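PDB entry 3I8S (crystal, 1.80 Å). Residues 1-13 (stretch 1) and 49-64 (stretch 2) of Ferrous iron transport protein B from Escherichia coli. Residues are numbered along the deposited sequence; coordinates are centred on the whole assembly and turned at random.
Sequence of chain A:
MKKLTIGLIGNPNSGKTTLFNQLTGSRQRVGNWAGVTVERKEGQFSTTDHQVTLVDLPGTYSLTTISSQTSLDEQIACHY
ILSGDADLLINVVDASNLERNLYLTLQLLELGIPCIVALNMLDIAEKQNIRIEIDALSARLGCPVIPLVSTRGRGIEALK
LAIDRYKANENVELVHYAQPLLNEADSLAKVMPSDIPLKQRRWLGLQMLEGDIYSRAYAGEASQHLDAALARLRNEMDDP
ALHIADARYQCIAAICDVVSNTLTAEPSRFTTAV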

ATOM      1  N   MET A   1     -17.313  16.662  14.803  1.00 31.49           N
ATOM      2  CA  MET A   1     -16.397  15.767  15.575  1.00 30.34           C
ATOM      3  C   MET A   1     -15.358  15.156  14.662  1.00 28.56           C
ATOM      4  O   MET A   1     -15.688  14.616  13.592  1.00 28.86           O
ATOM      5  CB  MET A   1     -17.178  14.678  16.302  1.00 31.44           C
ATOM      6  CG  MET A   1     -16.268  13.711  17.075  1.00 32.90           C
ATOM      7  SD  MET A   1     -16.828  12.006  17.186  1.00 38.17           S
ATOM      8  CE  MET A   1     -15.411  11.040  16.634  1.00 35.74           C
ATOM      9  N   LYS A   2     -14.085  15.187  15.092  1.00 25.39           N
ATOM     10  CA  LYS A   2     -12.991  14.667  14.288  1.00 24.42           C
ATOM     11  C   LYS A   2     -13.069  13.137  14.265  1.00 23.19           C
ATOM     12  O   LYS A   2     -13.140  12.514  15.306  1.00 22.18           O
ATOM     13  CB  LYS A   2     -11.630  15.145  14.834  1.00 24.51           C
ATOM     14  CG  LYS A   2     -10.464  14.714  13.957  1.00 23.56           C
ATOM     15  CD  LYS A   2      -9.120  15.360  14.293  1.00 24.23           C
ATOM     16  CE  LYS A   2      -8.049  14.855  13.342  1.00 24.28           C
ATOM     17  NZ  LYS A   2      -6.712  15.321  13.729  1.00 27.11           N
ATOM     18  N   LYS A   3     -13.083  12.544  13.068  1.00 23.47           N
ATOM     19  CA  LYS A   3     -13.186  11.071  12.950  1.00 23.86           C
ATOM     20  C   LYS A   3     -11.821  10.473  12.804  1.00 23.41           C
ATOM     21  O   LYS A   3     -10.854  11.170  12.522  1.00 23.01           O
ATOM     22  CB  LYS A   3     -14.061  10.661  11.764  1.00 25.52           C
ATOM     23  CG  LYS A   3     -15.447  11.229  11.815  1.00 28.87           C
ATOM     24  CD  LYS A   3     -16.105  10.807  13.074  1.00 32.05           C
ATOM     25  CE  LYS A   3     -17.484  11.369  13.190  1.00 34.69           C
ATOM     26  NZ  LYS A   3     -18.281  10.664  12.195  1.00 38.46           N
ATOM     27  N   LEU A   4     -11.736   9.154  12.978  1.00 22.76           N
ATOM     28  CA  LEU A   4     -10.530   8.449  12.548  1.00 22.45           C
ATOM     29  C   LEU A   4     -10.710   8.154  11.094  1.00 23.16           C
ATOM     30  O   LEU A   4     -11.696   7.512  10.724  1.00 23.35           O
ATOM     31  CB  LEU A   4     -10.326   7.141  13.325  1.00 22.26           C
ATOM     32  CG  LEU A   4      -9.060   6.367  13.039  1.00 22.66           C
ATOM     33  CD1 LEU A   4      -7.767   7.082  13.532  1.00 21.38           C
ATOM     34  CD2 LEU A   4      -9.161   4.955  13.699  1.00 24.48           C
ATOM     35  N   THR A   5      -9.783   8.639  10.259  1.00 23.43           N
ATOM     36  CA  THR A   5      -9.903   8.476   8.810  1.00 23.04           C
ATOM     37  C   THR A   5      -9.050   7.319   8.315  1.00 23.51           C
ATOM     38  O   THR A   5      -7.831   7.306   8.497  1.00 23.20           O
ATOM     39  CB  THR A   5      -9.493   9.756   8.086  1.00 23.71           C
ATOM     40  OG1 THR A   5     -10.299  10.828   8.570  1.00 24.84           O
ATOM     41  CG2 THR A   5      -9.674   9.618   6.558  1.00 24.82           C
ATOM     42  N   ILE A   6      -9.719   6.377   7.681  1.00 22.93           N
ATOM     43  CA  ILE A   6      -9.105   5.174   7.127  1.00 23.34           C
ATOM     44  C   ILE A   6      -9.319   5.079   5.607  1.00 24.35           C
ATOM     45  O   ILE A   6     -10.459   5.209   5.105  1.00 24.61           O
ATOM     46  CB  ILE A   6      -9.644   3.916   7.809  1.00 22.61           C
ATOM     47  CG1 ILE A   6      -9.493   4.006   9.313  1.00 23.99           C
ATOM     48  CG2 ILE A   6      -8.940   2.685   7.190  1.00 24.26           C
ATOM     49  CD1 ILE A   6      -9.923   2.795  10.023  1.00 24.50           C
ATOM     50  N   GLY A   7      -8.207   4.870   4.868  1.00 23.37           N
ATOM     51  CA  GLY A   7      -8.245   4.624   3.431  1.00 24.93           C
ATOM     52  C   GLY A   7      -8.363   3.121   3.198  1.00 24.71           C
ATOM     53  O   GLY A   7      -7.552   2.349   3.770  1.00 26.35           O
ATOM     54  N   LEU A   8      -9.323   2.710   2.380  1.00 24.50           N
ATOM     55  CA  LEU A   8      -9.442   1.300   1.975  1.00 24.22           C
ATOM     56  C   LEU A   8      -8.875   1.081   0.565  1.00 24.31           C
ATOM     57  O   LEU A   8      -9.256   1.719  -0.424  1.00 24.66           O
ATOM     58  CB  LEU A   8     -10.878   0.867   2.107  1.00 24.92           C
ATOM     59  CG  LEU A   8     -11.175  -0.604   1.933  1.00 23.66           C
ATOM     60  CD1 LEU A   8     -10.613  -1.408   3.146  1.00 23.55           C
ATOM     61  CD2 LEU A   8     -12.691  -0.776   1.655  1.00 24.26           C
ATOM     62  N   ILE A   9      -7.864   0.225   0.483  1.00 25.13           N
ATOM     63  CA  ILE A   9      -7.099   0.132  -0.744  1.00 26.32           C
ATOM     64  C   ILE A   9      -6.749  -1.323  -1.018  1.00 25.98           C
ATOM     65  O   ILE A   9      -6.420  -2.080  -0.088  1.00 24.35           O
ATOM     66  CB  ILE A   9      -5.781   0.943  -0.684  1.00 26.24           C
ATOM     67  CG1 ILE A   9      -5.221   1.061  -2.142  1.00 30.62           C
ATOM     68  CG2 ILE A   9      -4.874   0.374   0.426  1.00 28.88           C
ATOM     69  CD1 ILE A   9      -4.124   2.096  -2.381  1.00 30.84           C
ATOM     70  N   GLY A  10      -6.836  -1.678  -2.289  1.00 24.25           N
ATOM     71  CA  GLY A  10      -6.470  -2.987  -2.736  1.00 24.32           C
ATOM     72  C   GLY A  10      -6.507  -3.090  -4.229  1.00 23.55           C
ATOM     73  O   GLY A  10      -6.870  -2.151  -4.921  1.00 24.28           O
ATOM     74  N   ASN A  11      -6.205  -4.278  -4.727  1.00 21.77           N
ATOM     75  CA  ASN A  11      -6.250  -4.541  -6.134  1.00 22.46           C
ATOM     76  C   ASN A  11      -7.726  -4.630  -6.599  1.00 21.93           C
ATOM     77  O   ASN A  11      -8.630  -4.787  -5.790  1.00 22.76           O
ATOM     78  CB  ASN A  11      -5.556  -5.869  -6.468  1.00 21.42           C
ATOM     79  CG  ASN A  11      -3.990  -5.776  -6.423  1.00 24.37           C
ATOM     80  OD1 ASN A  11      -3.370  -5.144  -5.554  1.00 27.37           O
ATOM     81  ND2 ASN A  11      -3.395  -6.408  -7.357  1.00 27.68           N
ATOM     82  N   PRO A  12      -7.940  -4.562  -7.909  1.00 22.26           N
ATOM     83  CA  PRO A  12      -9.295  -4.761  -8.455  1.00 22.43           C
ATOM     84  C   PRO A  12      -9.842  -6.105  -8.054  1.00 23.31           C
ATOM     85  O   PRO A  12      -9.093  -7.081  -8.029  1.00 22.57           O
ATOM     86  CB  PRO A  12      -9.078  -4.684  -9.947  1.00 22.61           C
ATOM     87  CG  PRO A  12      -7.911  -3.819 -10.098  1.00 24.41           C
ATOM     88  CD  PRO A  12      -6.982  -4.253  -8.976  1.00 22.57           C
ATOM     89  N   ASN A  13     -11.137  -6.186  -7.757  1.00 23.60           N
ATOM     90  CA  ASN A  13     -11.759  -7.499  -7.443  1.00 23.67           C
ATOM     91  C   ASN A  13     -11.030  -8.300  -6.339  1.00 24.14           C
ATOM     92  O   ASN A  13     -10.822  -9.508  -6.447  1.00 23.10           O
ATOM     93  CB  ASN A  13     -11.947  -8.361  -8.675  1.00 23.12           C
ATOM     94  CG  ASN A  13     -12.933  -9.448  -8.432  1.00 24.53           C
ATOM     95  OD1 ASN A  13     -13.924  -9.222  -7.712  1.00 25.83           O
ATOM     96  ND2 ASN A  13     -12.677 -10.644  -8.965  1.00 23.36           N
ATOM     97  N   ASP A  49     -13.650   1.851  20.343  1.00 19.96           N
ATOM     98  CA  ASP A  49     -13.087   3.116  20.789  1.00 21.33           C
ATOM     99  C   ASP A  49     -13.333   4.299  19.792  1.00 20.35           C
ATOM    100  O   ASP A  49     -13.252   5.463  20.213  1.00 19.42           O
ATOM    101  CB  ASP A  49     -11.586   2.983  20.981  1.00 21.25           C
ATOM    102  CG  ASP A  49     -11.209   2.102  22.134  1.00 23.24           C
ATOM    103  OD1 ASP A  49     -12.013   1.900  23.042  1.00 28.17           O
ATOM    104  OD2 ASP A  49     -10.046   1.656  22.166  1.00 27.44           O
ATOM    105  N   HIS A  50     -13.563   4.007  18.522  1.00 20.67           N
ATOM    106  CA  HIS A  50     -13.391   5.027  17.474  1.00 20.74           C
ATOM    107  C   HIS A  50     -14.619   5.150  16.602  1.00 21.94           C
ATOM    108  O   HIS A  50     -15.294   4.144  16.307  1.00 22.01           O
ATOM    109  CB  HIS A  50     -12.201   4.696  16.543  1.00 22.68           C
ATOM    110  CG  HIS A  50     -10.861   4.816  17.200  1.00 23.30           C
ATOM    111  ND1 HIS A  50     -10.208   3.736  17.748  1.00 26.13           N
ATOM    112  CD2 HIS A  50     -10.037   5.880  17.371  1.00 24.92           C
ATOM    113  CE1 HIS A  50      -9.067   4.141  18.290  1.00 27.77           C
ATOM    114  NE2 HIS A  50      -8.928   5.434  18.052  1.00 25.86           N
ATOM    115  N   GLN A  51     -14.893   6.393  16.205  1.00 20.68           N
ATOM    116  CA  GLN A  51     -15.786   6.723  15.114  1.00 22.18           C
ATOM    117  C   GLN A  51     -14.935   6.887  13.882  1.00 21.75           C
ATOM    118  O   GLN A  51     -14.004   7.703  13.859  1.00 22.43           O
ATOM    119  CB  GLN A  51     -16.535   8.030  15.440  1.00 23.03           C
ATOM    120  CG  GLN A  51     -17.484   7.865  16.571  1.00 28.56           C
ATOM    121  CD  GLN A  51     -18.403   6.698  16.330  1.00 35.31           C
ATOM    122  OE1 GLN A  51     -18.871   6.474  15.196  1.00 40.76           O
ATOM    123  NE2 GLN A  51     -18.631   5.912  17.371  1.00 42.04           N
ATOM    124  N   VAL A  52     -15.214   6.080  12.857  1.00 21.40           N
ATOM    125  CA  VAL A  52     -14.395   5.997  11.655  1.00 21.84           C
ATOM    126  C   VAL A  52     -15.105   6.509  10.386  1.00 22.13           C
ATOM    127  O   VAL A  52     -16.298   6.273  10.171  1.00 22.52           O
ATOM    128  CB  VAL A  52     -13.945   4.521  11.380  1.00 20.65           C
ATOM    129  CG1 VAL A  52     -13.174   4.401  10.012  1.00 23.59           C
ATOM    130  CG2 VAL A  52     -13.123   3.958  12.573  1.00 22.64           C
ATOM    131  N   THR A  53     -14.353   7.261   9.595  1.00 22.24           N
ATOM    132  CA  THR A  53     -14.701   7.552   8.208  1.00 23.01           C
ATOM    133  C   THR A  53     -13.811   6.677   7.378  1.00 22.94           C
ATOM    134  O   THR A  53     -12.583   6.755   7.488  1.00 22.31           O
ATOM    135  CB  THR A  53     -14.469   9.034   7.816  1.00 23.69           C
ATOM    136  OG1 THR A  53     -15.331   9.880   8.610  1.00 25.50           O
ATOM    137  CG2 THR A  53     -14.772   9.267   6.339  1.00 23.99           C
ATOM    138  N   LEU A  54     -14.440   5.887   6.520  1.00 23.34           N
ATOM    139  CA  LEU A  54     -13.781   4.956   5.609  1.00 23.28           C
ATOM    140  C   LEU A  54     -13.934   5.447   4.184  1.00 22.71           C
ATOM    141  O   LEU A  54     -15.040   5.577   3.683  1.00 20.64           O
ATOM    142  CB  LEU A  54     -14.419   3.559   5.748  1.00 22.51           C
ATOM    143  CG  LEU A  54     -13.771   2.399   5.025  1.00 24.70           C
ATOM    144  CD1 LEU A  54     -12.357   2.206   5.615  1.00 24.97           C
ATOM    145  CD2 LEU A  54     -14.713   1.122   5.092  1.00 22.95           C
ATOM    146  N   VAL A  55     -12.814   5.725   3.544  1.00 22.52           N
ATOM    147  CA  VAL A  55     -12.752   6.223   2.182  1.00 24.34           C
ATOM    148  C   VAL A  55     -12.327   5.086   1.267  1.00 25.53           C
ATOM    149  O   VAL A  55     -11.231   4.496   1.425  1.00 26.04           O
ATOM    150  CB  VAL A  55     -11.746   7.420   2.071  1.00 24.37           C
ATOM    151  CG1 VAL A  55     -11.700   7.909   0.619  1.00 24.23           C
ATOM    152  CG2 VAL A  55     -12.125   8.534   3.038  1.00 25.07           C
ATOM    153  N   ASP A  56     -13.196   4.732   0.350  1.00 25.98           N
ATOM    154  CA  ASP A  56     -12.945   3.596  -0.538  1.00 26.23           C
ATOM    155  C   ASP A  56     -12.084   4.069  -1.698  1.00 26.87           C
ATOM    156  O   ASP A  56     -12.554   4.859  -2.520  1.00 29.62           O
ATOM    157  CB  ASP A  56     -14.263   3.059  -1.076  1.00 26.72           C
ATOM    158  CG  ASP A  56     -14.075   1.834  -1.995  1.00 28.92           C
ATOM    159  OD1 ASP A  56     -13.148   1.034  -1.805  1.00 33.67           O
ATOM    160  OD2 ASP A  56     -14.920   1.688  -2.868  1.00 39.45           O
ATOM    161  N   LEU A  57     -10.882   3.572  -1.828  1.00 24.26           N
ATOM    162  CA  LEU A  57     -10.029   4.055  -2.929  1.00 24.85           C
ATOM    163  C   LEU A  57     -10.189   3.157  -4.182  1.00 25.29           C
ATOM    164  O   LEU A  57     -10.466   1.962  -4.058  1.00 25.09           O
ATOM    165  CB  LEU A  57      -8.586   4.113  -2.467  1.00 25.06           C
ATOM    166  CG  LEU A  57      -8.266   4.937  -1.231  1.00 25.84           C
ATOM    167  CD1 LEU A  57      -6.782   4.932  -0.977  1.00 28.96           C
ATOM    168  CD2 LEU A  57      -8.853   6.356  -1.392  1.00 25.80           C
ATOM    169  N   PRO A  58     -10.026   3.731  -5.391  1.00 23.58           N
ATOM    170  CA  PRO A  58     -10.203   2.898  -6.587  1.00 23.80           C
ATOM    171  C   PRO A  58      -9.215   1.744  -6.571  1.00 23.65           C
ATOM    172  O   PRO A  58      -8.128   1.882  -6.034  1.00 23.97           O
ATOM    173  CB  PRO A  58      -9.916   3.855  -7.743  1.00 23.90           C
ATOM    174  CG  PRO A  58     -10.110   5.189  -7.191  1.00 25.90           C
ATOM    175  CD  PRO A  58      -9.694   5.116  -5.748  1.00 24.18           C
ATOM    176  N   GLY A  59      -9.628   0.595  -7.079  1.00 23.37           N
ATOM    177  CA  GLY A  59      -8.759  -0.580  -7.110  1.00 23.14           C
ATOM    178  C   GLY A  59      -7.547  -0.299  -7.962  1.00 23.21           C
ATOM    179  O   GLY A  59      -7.651   0.340  -9.004  1.00 21.12           O
ATOM    180  N   THR A  60      -6.388  -0.805  -7.525  1.00 23.28           N
ATOM    181  CA  THR A  60      -5.140  -0.573  -8.206  1.00 24.26           C
ATOM    182  C   THR A  60      -4.097  -1.675  -7.888  1.00 22.90           C
ATOM    183  O   THR A  60      -4.114  -2.227  -6.800  1.00 21.36           O
ATOM    184  CB  THR A  60      -4.547   0.849  -7.885  1.00 25.11           C
ATOM    185  OG1 THR A  60      -3.492   1.131  -8.803  1.00 27.94           O
ATOM    186  CG2 THR A  60      -4.032   0.983  -6.433  1.00 27.11           C
ATOM    187  N   TYR A  61      -3.237  -1.950  -8.873  1.00 22.65           N
ATOM    188  CA  TYR A  61      -2.138  -2.902  -8.727  1.00 23.18           C
ATOM    189  C   TYR A  61      -0.938  -2.244  -8.011  1.00 22.61           C
ATOM    190  O   TYR A  61      -0.174  -2.913  -7.332  1.00 22.79           O
ATOM    191  CB  TYR A  61      -1.711  -3.452 -10.101  1.00 22.55           C
ATOM    192  CG  TYR A  61      -0.447  -4.259 -10.011  1.00 23.07           C
ATOM    193  CD1 TYR A  61      -0.432  -5.509  -9.405  1.00 23.75           C
ATOM    194  CD2 TYR A  61       0.755  -3.768 -10.549  1.00 22.54           C
ATOM    195  CE1 TYR A  61       0.757  -6.241  -9.296  1.00 23.88           C
ATOM    196  CE2 TYR A  61       1.928  -4.478 -10.422  1.00 23.87           C
ATOM    197  CZ  TYR A  61       1.925  -5.715  -9.846  1.00 23.41           C
ATOM    198  OH  TYR A  61       3.127  -6.386  -9.745  1.00 25.00           O
ATOM    199  N   SER A  62      -0.802  -0.920  -8.165  1.00 23.39           N
ATOM    200  CA  SER A  62       0.325  -0.186  -7.638  1.00 24.37           C
ATOM    201  C   SER A  62      -0.011   1.298  -7.470  1.00 24.80           C
ATOM    202  O   SER A  62      -1.100   1.726  -7.826  1.00 27.73           O
ATOM    203  CB  SER A  62       1.552  -0.331  -8.547  1.00 23.59           C
ATOM    204  OG  SER A  62       1.510   0.553  -9.648  1.00 26.70           O
ATOM    205  N   LEU A  63       0.956   2.043  -6.955  1.00 24.67           N
ATOM    206  CA  LEU A  63       0.864   3.487  -6.832  1.00 25.43           C
ATOM    207  C   LEU A  63       1.740   4.167  -7.890  1.00 26.30           C
ATOM    208  O   LEU A  63       1.926   5.398  -7.859  1.00 27.94           O
ATOM    209  CB  LEU A  63       1.303   3.908  -5.426  1.00 24.74           C
ATOM    210  CG  LEU A  63       0.421   3.396  -4.276  1.00 27.12           C
ATOM    211  CD1 LEU A  63       0.839   3.968  -2.940  1.00 27.95           C
ATOM    212  CD2 LEU A  63      -1.045   3.603  -4.490  1.00 24.33           C
ATOM    213  N   THR A  64       2.226   3.396  -8.859  1.00 26.86           N
ATOM    214  CA  THR A  64       3.210   3.860  -9.816  1.00 27.75           C
ATOM    215  C   THR A  64       2.584   4.316 -11.120  1.00 29.56           C
ATOM    216  O   THR A  64       1.690   3.645 -11.647  1.00 29.87           O
ATOM    217  CB  THR A  64       4.228   2.731 -10.113  1.00 27.69           C
ATOM    218  OG1 THR A  64       4.929   2.425  -8.904  1.00 28.92           O
ATOM    219  CG2 THR A  64       5.176   3.159 -11.210  1.00 27.07           C
TER
HETATM  220  O   HOH W   1      -8.069   0.598  -3.698  1.00 18.92           O

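Two parallel strands, one beginning at Leu4 and the other spanning Gln51 to Asp56, lie side by side, their N-to-C directions 28° apart. The bonding follows the parallel pattern, in which a residue of the first strand donates and accepts to residues flanking its partner. Leu4 N donates to Gln51 O (2.8 Å) and Leu4 O accepts from Thr53 N (2.9 Å), bracketing Val52. Ile6 does the same around Leu54, with Ile6 N to Thr53 O and Val55 N to Ile6 O both 2.9 Å, and Leu8 around Asp56, with Leu8 N to Val55 O and Leu57 N to Leu8 O both 2.8 Å. Beyond the last bridge, Thr60 N still donates to Gly10 O (3.0 Å), while water 1 accepts from Gly10 N (2.9 Å) and donates to Pro58 O (2.7 Å), linking the two stretches.

Weaker CA-H...O contacts supplement this ladder, among them Val52 CA to Leu4 O and Asn11 CA to Thr60 O, both 3.2 Å.

Apolar packing dominates the face carrying Leu4, Ile6 and Leu8. Branched aliphatic chains suit this buried side because they fill space without needing polar partners: Ile6 CD1 meets Val52 CG1 at 3.6 Å, and Ile6 CG2 meets Leu54 CD1 at 3.8 Å. At its start, Leu4 CD2 sits over the His50 ring, 4.1 Å from the centroid, a CH-pi contact. Asp56 ends the row less comfortably, its buried OD1 lacking any polar partner and lying 3.9 Å from Leu8 CD2.

The other face bears Thr5, Thr53 and Val55. Threonine, beta-branched and partly polar, fits a partly exposed strand position; the aliphatic part of Lys3 also packs here, CG lying 3.5 Å from Thr53 OG1. Further along, Ile9 extends the hydrophobic contact, its CD1 4.0 Å from Leu63 CD2.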